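Local coordinates for probable chemoreceptor (Methyl-accepting chemotaxis) transmembrane protein (Rhizobium meliloti, PDB 6D8V), which probably senses quaternary ammonium compounds as a transmembrane chemotaxis receptor, its sensory region binding 1,1-dimethyl-prolinium, at residues 135-139 with 196-202; 150-156 with 168-174; 40-45 with 158-162. All coordinates share one frame; numbering follows the deposited sequence.

Contact 1: 135-139 with 196-202; sequences AITQP and SQSGKWL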
# COMPACT_ATOMS: atom_id res chain seq x y z
N ALA A 135 -9.24 -0.27 -4.27
CA ALA A 135 -9.09 -0.20 -2.82
C ALA A 135 -7.63 -0.37 -2.45
O ALA A 135 -6.79 -0.75 -3.28
CB ALA A 135 -9.97 -1.26 -2.13
N ILE A 136 -7.33 -0.09 -1.17
CA ILE A 136 -5.99 -0.19 -0.62
C ILE A 136 -6.06 -0.84 0.77
O ILE A 136 -6.97 -0.55 1.55
CB ILE A 136 -5.31 1.19 -0.57
CG1 ILE A 136 -3.83 1.06 -0.19
CG2 ILE A 136 -6.05 2.14 0.39
CD1 ILE A 136 -3.03 2.33 -0.41
N THR A 137 -5.11 -1.71 1.06
CA THR A 137 -5.19 -2.58 2.23
C THR A 137 -4.48 -1.98 3.44
O THR A 137 -3.57 -1.16 3.33
CB THR A 137 -4.59 -3.96 1.94
OG1 THR A 137 -3.16 -3.84 1.82
CG2 THR A 137 -5.16 -4.54 0.66
N GLN A 138 -4.90 -2.42 4.61
CA GLN A 138 -4.11 -2.20 5.80
C GLN A 138 -2.80 -2.95 5.66
O GLN A 138 -2.73 -3.98 4.98
CB GLN A 138 -4.85 -2.65 7.06
CG GLN A 138 -6.03 -1.76 7.46
CD GLN A 138 -5.60 -0.40 7.97
OE1 GLN A 138 -4.42 -0.16 8.23
NE2 GLN A 138 -6.56 0.51 8.11
N PRO A 139 -1.73 -2.46 6.28
CA PRO A 139 -0.43 -3.11 6.13
C PRO A 139 -0.49 -4.56 6.59
O PRO A 139 -1.02 -4.87 7.66
CB PRO A 139 0.49 -2.25 7.00
CG PRO A 139 -0.40 -1.54 7.93
CD PRO A 139 -1.67 -1.31 7.20
N SER A 196 -1.70 4.47 8.96
CA SER A 196 -2.62 3.97 7.94
C SER A 196 -4.03 4.50 8.16
O SER A 196 -4.29 5.34 9.03
CB SER A 196 -2.63 2.44 7.93
OG SER A 196 -3.41 1.94 9.00
N GLN A 197 -4.97 3.96 7.37
CA GLN A 197 -6.38 4.32 7.44
C GLN A 197 -6.96 4.16 8.84
O GLN A 197 -7.90 4.88 9.21
CB GLN A 197 -7.16 3.46 6.45
CG GLN A 197 -6.50 3.33 5.09
CD GLN A 197 -5.65 2.08 4.94
OE1 GLN A 197 -4.43 2.13 5.10
NE2 GLN A 197 -6.29 0.95 4.62
N SER A 198 -6.46 3.20 9.61
CA SER A 198 -6.97 2.92 10.94
C SER A 198 -5.97 3.27 12.03
O SER A 198 -6.17 2.90 13.20
CB SER A 198 -7.38 1.45 11.05
OG SER A 198 -6.28 0.60 10.78
N GLY A 199 -4.90 3.98 11.68
CA GLY A 199 -3.90 4.34 12.66
C GLY A 199 -2.84 3.28 12.90
O GLY A 199 -2.12 3.36 13.90
N LYS A 200 -2.73 2.29 12.03
CA LYS A 200 -1.63 1.34 12.11
C LYS A 200 -0.35 2.01 11.60
O LYS A 200 -0.40 2.91 10.75
CB LYS A 200 -1.94 0.09 11.28
CG LYS A 200 -3.30 -0.56 11.50
CD LYS A 200 -3.18 -1.81 12.36
CE LYS A 200 -4.35 -2.77 12.17
NZ LYS A 200 -4.51 -3.20 10.74
N TRP A 201 0.79 1.55 12.12
CA TRP A 201 2.09 2.12 11.75
C TRP A 201 2.50 1.63 10.36
O TRP A 201 2.66 0.42 10.14
CB TRP A 201 3.17 1.74 12.76
CG TRP A 201 3.12 2.46 14.07
CD1 TRP A 201 2.50 2.05 15.22
CD2 TRP A 201 3.76 3.71 14.38
NE1 TRP A 201 2.71 2.96 16.23
CE2 TRP A 201 3.47 4.00 15.74
CE3 TRP A 201 4.54 4.62 13.65
CZ2 TRP A 201 3.94 5.15 16.38
CZ3 TRP A 201 5.00 5.76 14.29
CH2 TRP A 201 4.70 6.02 15.64
N LEU A 202 2.67 2.58 9.42
CA LEU A 202 3.20 2.33 8.08
C LEU A 202 4.69 2.65 8.00
O LEU A 202 5.43 1.98 7.28
CB LEU A 202 2.43 3.15 7.05
CG LEU A 202 1.02 2.69 6.76
CD1 LEU A 202 0.41 3.53 5.67
CD2 LEU A 202 1.05 1.23 6.34

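Contact 2: 150-156 with 168-174; sequences TMTSIAY and SGVDISL. With PBE (1,1-dimethyl-prolinium), chain C.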
# COMPACT_ATOMS: atom_id res chain seq x y z
N THR A 150 6.70 -6.65 4.65
CA THR A 150 5.46 -5.98 5.01
C THR A 150 5.11 -4.91 3.97
O THR A 150 5.92 -4.03 3.68
CB THR A 150 5.59 -5.36 6.40
OG1 THR A 150 6.76 -4.53 6.43
CG2 THR A 150 5.75 -6.44 7.44
N MET A 151 3.90 -4.99 3.43
CA MET A 151 3.52 -4.14 2.31
C MET A 151 2.04 -3.79 2.42
O MET A 151 1.28 -4.43 3.14
CB MET A 151 3.76 -4.84 0.97
CG MET A 151 2.92 -6.10 0.85
SD MET A 151 3.16 -7.02 -0.66
CE MET A 151 4.92 -7.33 -0.61
N THR A 152 1.66 -2.75 1.68
CA THR A 152 0.27 -2.40 1.44
C THR A 152 -0.04 -2.62 -0.04
O THR A 152 0.84 -2.45 -0.89
CB THR A 152 -0.01 -0.93 1.80
OG1 THR A 152 -1.41 -0.67 1.68
CG2 THR A 152 0.75 -0.01 0.86
N SER A 153 -1.28 -3.00 -0.34
CA SER A 153 -1.64 -3.40 -1.69
C SER A 153 -2.78 -2.56 -2.24
O SER A 153 -3.81 -2.37 -1.57
CB SER A 153 -2.01 -4.88 -1.74
OG SER A 153 -0.85 -5.67 -1.60
N ILE A 154 -2.60 -2.07 -3.46
CA ILE A 154 -3.63 -1.36 -4.21
C ILE A 154 -4.21 -2.36 -5.21
O ILE A 154 -3.50 -2.86 -6.09
CB ILE A 154 -3.06 -0.12 -4.91
CG1 ILE A 154 -2.58 0.87 -3.84
CG2 ILE A 154 -4.09 0.54 -5.80
CD1 ILE A 154 -1.91 2.09 -4.40
N ALA A 155 -5.49 -2.68 -5.06
CA ALA A 155 -6.12 -3.72 -5.85
C ALA A 155 -7.37 -3.18 -6.54
O ALA A 155 -8.08 -2.33 -6.00
CB ALA A 155 -6.49 -4.94 -4.99
N TYR A 156 -7.61 -3.69 -7.74
CA TYR A 156 -8.73 -3.30 -8.59
C TYR A 156 -9.44 -4.54 -9.10
O TYR A 156 -8.80 -5.58 -9.32
CB TYR A 156 -8.26 -2.46 -9.78
CG TYR A 156 -8.25 -0.97 -9.51
CD1 TYR A 156 -7.13 -0.35 -8.99
CD2 TYR A 156 -9.37 -0.19 -9.78
CE1 TYR A 156 -7.12 1.01 -8.74
CE2 TYR A 156 -9.37 1.16 -9.53
CZ TYR A 156 -8.24 1.76 -9.01
OH TYR A 156 -8.24 3.11 -8.75
N SER A 168 -6.73 -7.78 -9.65
CA SER A 168 -5.34 -7.43 -9.88
C SER A 168 -4.94 -6.27 -8.96
O SER A 168 -5.77 -5.45 -8.55
CB SER A 168 -5.11 -7.03 -11.34
OG SER A 168 -3.86 -6.37 -11.49
N GLY A 169 -3.65 -6.21 -8.63
CA GLY A 169 -3.19 -5.16 -7.75
C GLY A 169 -1.69 -4.97 -7.80
O GLY A 169 -0.96 -5.74 -8.44
N VAL A 170 -1.23 -3.95 -7.09
CA VAL A 170 0.16 -3.53 -7.03
C VAL A 170 0.55 -3.37 -5.57
O VAL A 170 -0.31 -3.11 -4.72
CB VAL A 170 0.35 -2.22 -7.83
CG1 VAL A 170 1.71 -1.59 -7.59
CG2 VAL A 170 0.12 -2.48 -9.30
N ASP A 171 1.84 -3.52 -5.26
CA ASP A 171 2.28 -3.49 -3.86
C ASP A 171 3.25 -2.36 -3.59
O ASP A 171 4.07 -2.00 -4.45
CB ASP A 171 2.95 -4.82 -3.44
CG ASP A 171 2.04 -6.00 -3.62
OD1 ASP A 171 0.80 -5.82 -3.59
OD2 ASP A 171 2.57 -7.11 -3.81
N ILE A 172 3.15 -1.79 -2.40
CA ILE A 172 4.09 -0.81 -1.88
C ILE A 172 4.68 -1.39 -0.60
O ILE A 172 3.95 -1.59 0.38
CB ILE A 172 3.43 0.55 -1.59
CG1 ILE A 172 2.68 1.06 -2.83
CG2 ILE A 172 4.46 1.55 -1.14
CD1 ILE A 172 2.05 2.43 -2.64
N SER A 173 5.97 -1.69 -0.63
CA SER A 173 6.62 -2.22 0.55
C SER A 173 6.70 -1.15 1.63
O SER A 173 6.89 0.03 1.34
CB SER A 173 8.02 -2.73 0.21
OG SER A 173 8.95 -1.67 0.13
N LEU A 174 6.53 -1.57 2.88
CA LEU A 174 6.63 -0.60 3.96
C LEU A 174 8.01 0.04 4.02
O LEU A 174 8.16 1.14 4.56
CB LEU A 174 6.28 -1.27 5.29
CG LEU A 174 4.85 -1.10 5.82
CD1 LEU A 174 3.84 -1.13 4.70
CD2 LEU A 174 4.54 -2.20 6.83
N PBE C . 0.40 -10.67 -2.78
CD PBE C . -0.70 -10.05 -3.14
CA PBE C . 0.03 -11.13 -1.38
CB PBE C . -1.44 -11.67 -1.60
CG PBE C . -1.92 -10.94 -2.51
CE PBE C . 0.66 -11.80 -3.69
CF PBE C . 1.53 -9.73 -2.75
C PBE C . 0.89 -12.13 -0.78
O PBE C . 0.46 -12.79 0.21
OXT PBE C . 2.05 -12.34 -1.22

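Contact 3: 40-45 with 158-162; sequences LGRGHA and VMSNG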
# COMPACT_ATOMS: atom_id res chain seq x y z
N LEU A 40 -5.98 -6.76 -18.62
CA LEU A 40 -6.24 -8.16 -18.29
C LEU A 40 -7.70 -8.52 -18.55
O LEU A 40 -8.00 -9.62 -19.03
CB LEU A 40 -5.86 -8.43 -16.83
CG LEU A 40 -4.37 -8.43 -16.51
CD1 LEU A 40 -4.11 -8.72 -15.02
CD2 LEU A 40 -3.61 -9.42 -17.39
N GLY A 41 -8.63 -7.60 -18.26
CA GLY A 41 -10.04 -7.81 -18.53
C GLY A 41 -10.38 -7.81 -20.01
O GLY A 41 -10.97 -8.78 -20.51
N ARG A 42 -10.04 -6.73 -20.72
CA ARG A 42 -10.29 -6.70 -22.16
C ARG A 42 -9.57 -7.85 -22.86
O ARG A 42 -10.12 -8.48 -23.77
CB ARG A 42 -9.87 -5.35 -22.76
CG ARG A 42 -10.95 -4.24 -22.72
CD ARG A 42 -10.87 -3.27 -23.93
NE ARG A 42 -11.86 -3.56 -24.98
CZ ARG A 42 -13.14 -3.16 -24.93
NH1 ARG A 42 -13.57 -2.46 -23.89
NH2 ARG A 42 -13.98 -3.47 -25.92
N GLY A 43 -8.32 -8.14 -22.46
CA GLY A 43 -7.61 -9.27 -23.03
C GLY A 43 -8.33 -10.59 -22.83
O GLY A 43 -8.14 -11.52 -23.62
N HIS A 44 -9.15 -10.67 -21.78
CA HIS A 44 -9.98 -11.84 -21.56
C HIS A 44 -11.25 -11.78 -22.41
O HIS A 44 -11.61 -12.76 -23.07
CB HIS A 44 -10.32 -11.95 -20.08
CG HIS A 44 -11.09 -13.18 -19.71
ND1 HIS A 44 -12.43 -13.33 -19.98
CD2 HIS A 44 -10.71 -14.32 -19.07
CE1 HIS A 44 -12.85 -14.50 -19.54
NE2 HIS A 44 -11.82 -15.12 -18.98
N ALA A 45 -11.91 -10.62 -22.43
CA ALA A 45 -13.14 -10.48 -23.19
C ALA A 45 -12.96 -10.92 -24.64
O ALA A 45 -13.81 -11.62 -25.20
CB ALA A 45 -13.65 -9.04 -23.12
N VAL A 158 -10.93 -6.95 -11.81
CA VAL A 158 -10.71 -7.26 -13.22
C VAL A 158 -12.04 -7.73 -13.80
O VAL A 158 -12.62 -8.71 -13.31
CB VAL A 158 -9.61 -8.32 -13.40
CG1 VAL A 158 -9.47 -8.69 -14.87
CG2 VAL A 158 -8.29 -7.81 -12.87
N MET A 159 -12.51 -7.05 -14.85
CA MET A 159 -13.81 -7.32 -15.44
C MET A 159 -13.66 -7.89 -16.85
O MET A 159 -12.76 -7.50 -17.59
CB MET A 159 -14.67 -6.05 -15.49
CG MET A 159 -14.83 -5.35 -14.16
SD MET A 159 -15.85 -6.26 -12.99
CE MET A 159 -17.37 -6.40 -13.92
N SER A 160 -14.56 -8.80 -17.21
CA SER A 160 -14.54 -9.42 -18.53
C SER A 160 -15.99 -9.55 -19.00
O SER A 160 -16.69 -10.49 -18.63
CB SER A 160 -13.83 -10.77 -18.51
OG SER A 160 -13.69 -11.28 -19.82
N ASN A 161 -16.43 -8.58 -19.81
CA ASN A 161 -17.80 -8.54 -20.33
C ASN A 161 -18.82 -8.42 -19.20
O ASN A 161 -19.77 -9.20 -19.10
CB ASN A 161 -18.10 -9.76 -21.21
CG ASN A 161 -17.85 -9.49 -22.68
OD1 ASN A 161 -17.07 -10.20 -23.32
ND2 ASN A 161 -18.52 -8.48 -23.23
N GLY A 162 -18.61 -7.44 -18.32
CA GLY A 162 -19.57 -7.12 -17.29
C GLY A 162 -19.65 -8.08 -16.12
O GLY A 162 -20.47 -7.86 -15.22

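Contact 1: 135-139 with 196-202
Q138 brings its amide up to the turn that begins at S196, and the polar part of the contact is built on this one side chain. S196 OG donates a hydrogen bond to Q138 OE1; the modelled 2.5 Å is very short, so its exact length is doubtful. The same S196 OG accepts from K200 N at 3.1 Å and, weakly, from S198 N, which ties Q138 to the type I beta turn S196 to G199. The Q138 chain reaches it with CG anti to the carbonyl carbon (chi1 -71°) and bends at chi2.

Flat groups come next. The Q197 amide stacks on that of Q138 with the planes 6° apart and Q138 NE2 3.7 Å from Q197 CD, while Q197 OE1 is bonded to W261 NE1. With an alanine here instead of Q138, S196 OG would probably lose its acceptor across the contact, and one face of the Q197 amide would be uncovered.

Carbon contacts finish the set. K200 crosses Q138 at about a right angle, its CG 3.5 Å from Q138 OE1. P139 CG rests on L202 CD2, also at 3.5 Å, and P139 CD lies 3.9 Å from S196 CB.

The contact thus joins strand 135-136 of the seven-stranded sheet, and the loop after it, to the loop following strand 191-195 of the four-stranded sheet. I136 and L202 both touch W261 of strand 259-268, T137 packs on W124 of helix 123-131, and its OG1 is bonded to S153 N of strand 149-160.

Contact 2: 150-156 with 168-174
M151 and D171 meet at the ligand: M151 SD lies 3.2 Å from D171 OD2, and both atoms approach methyl carbon CF of the bound 1,1-dimethyl-prolinium, OD2 at 3.0 Å and SD at 3.8 Å. They sit on neighbouring strands of the antiparallel hairpin 149-160/163-173, part of the sheet of the Cache (PDC) sensor module. The quaternary nitrogen has no N-H to give, so the carboxylate meets it through a methyl group and would probably balance its positive charge. M151 SD is brought to the carboxylate by CG standing between backbone N and carbonyl carbon (chi1 62°).

The carboxylate is held by two donors. D171 OD1 takes a hydrogen bond from the second-shell S153 OG at 2.6 Å, which arrives from above the carboxylate plane, 48° out of it, and another from W72 NE1, itself of the pocket. S153 OG is in turn bonded to Y140 OH, so a further pocket residue is tied into the same network.

Behind them lies the backbone ladder. S153 and D171 form a non-hydrogen-bonded pair, flanked by the hydrogen-bonded pairs T152-I172 and I154-V170, and the register continues to Y156-S168. On the other face of the sheet T152 CG2 lies 3.7 Å from I172 CB, with I154 and I172 touching V26 and L29 of helix 2-45. Where the strand passes into helix 174-183, S173 OG caps A176 N, and L174 N bonds to T150 O at 2.7 Å.

Contact 3: 40-45 with 158-162
G41 of the helix and S160 of the strand bring their backbones together, with G41 CA only 4.8 Å from S160 CA. G41 has no side chain here; a CB at this place would point toward the strand and probably leave too little room. On the inner side of this meeting V158 packs against the helix. Its CG1, anti to the backbone N (chi1 176°), sits 3.7 Å from G41 N and 4.1 Å from L40 CB, so the methyl covers the helix backbone as well as a side chain.

One turn further on, H44 and S160 supply the polar link. S160 OG lies at the edge of the imidazole, near its plane, and forms a hydrogen bond with H44 ND1; the modelled separation of 2.4 Å is very short and its exact value doubtful. With CG anti to the backbone N (chi1 -176°), the H44 ring is directed to S160; it also touches I165 of the returning strand 163-173. A weak hydrogen bond from its NE2 to A79 O gives the ring a second anchor.

The setting is the C-terminal end of the long N-terminal helix 2-45 of the Cache sensor, which here runs beside strand 149-160 in nearly the same direction, the short axes 20° apart and 6.4 Å at closest approach. V158 is paired through its backbone with I165 and G166 on the returning strand of the hairpin.

Towards solvent the fit thins out. A45 and N161 are both exposed, and their nearest atoms are A45 CB and N161 OD1, 3.6 Å apart. M159 starts its side chain away from the helix; it is exposed and packs on M164.

Strand 149-160 belongs to contacts 2 and 3 and neighbours strand 135-136 of contact 1 in the same sheet: contact 2 pairs it with 163-173, and contact 3 sets its far end against the helix. Contacts 1 and 2 have centres 11 Å apart and touch directly, with a probable hydrogen bond of 2.8 Å between T137 O and T152 OG1. Contacts 2 and 3, with centres 21 Å apart, meet by packing, S168 CB lying 4.2 Å from L40 CD1. Contacts 1 and 3 do not touch. Contact 2 alone supplies pocket residues; the side chains of T137 and L40 lie about 8 Å and about 12 Å from the ligand.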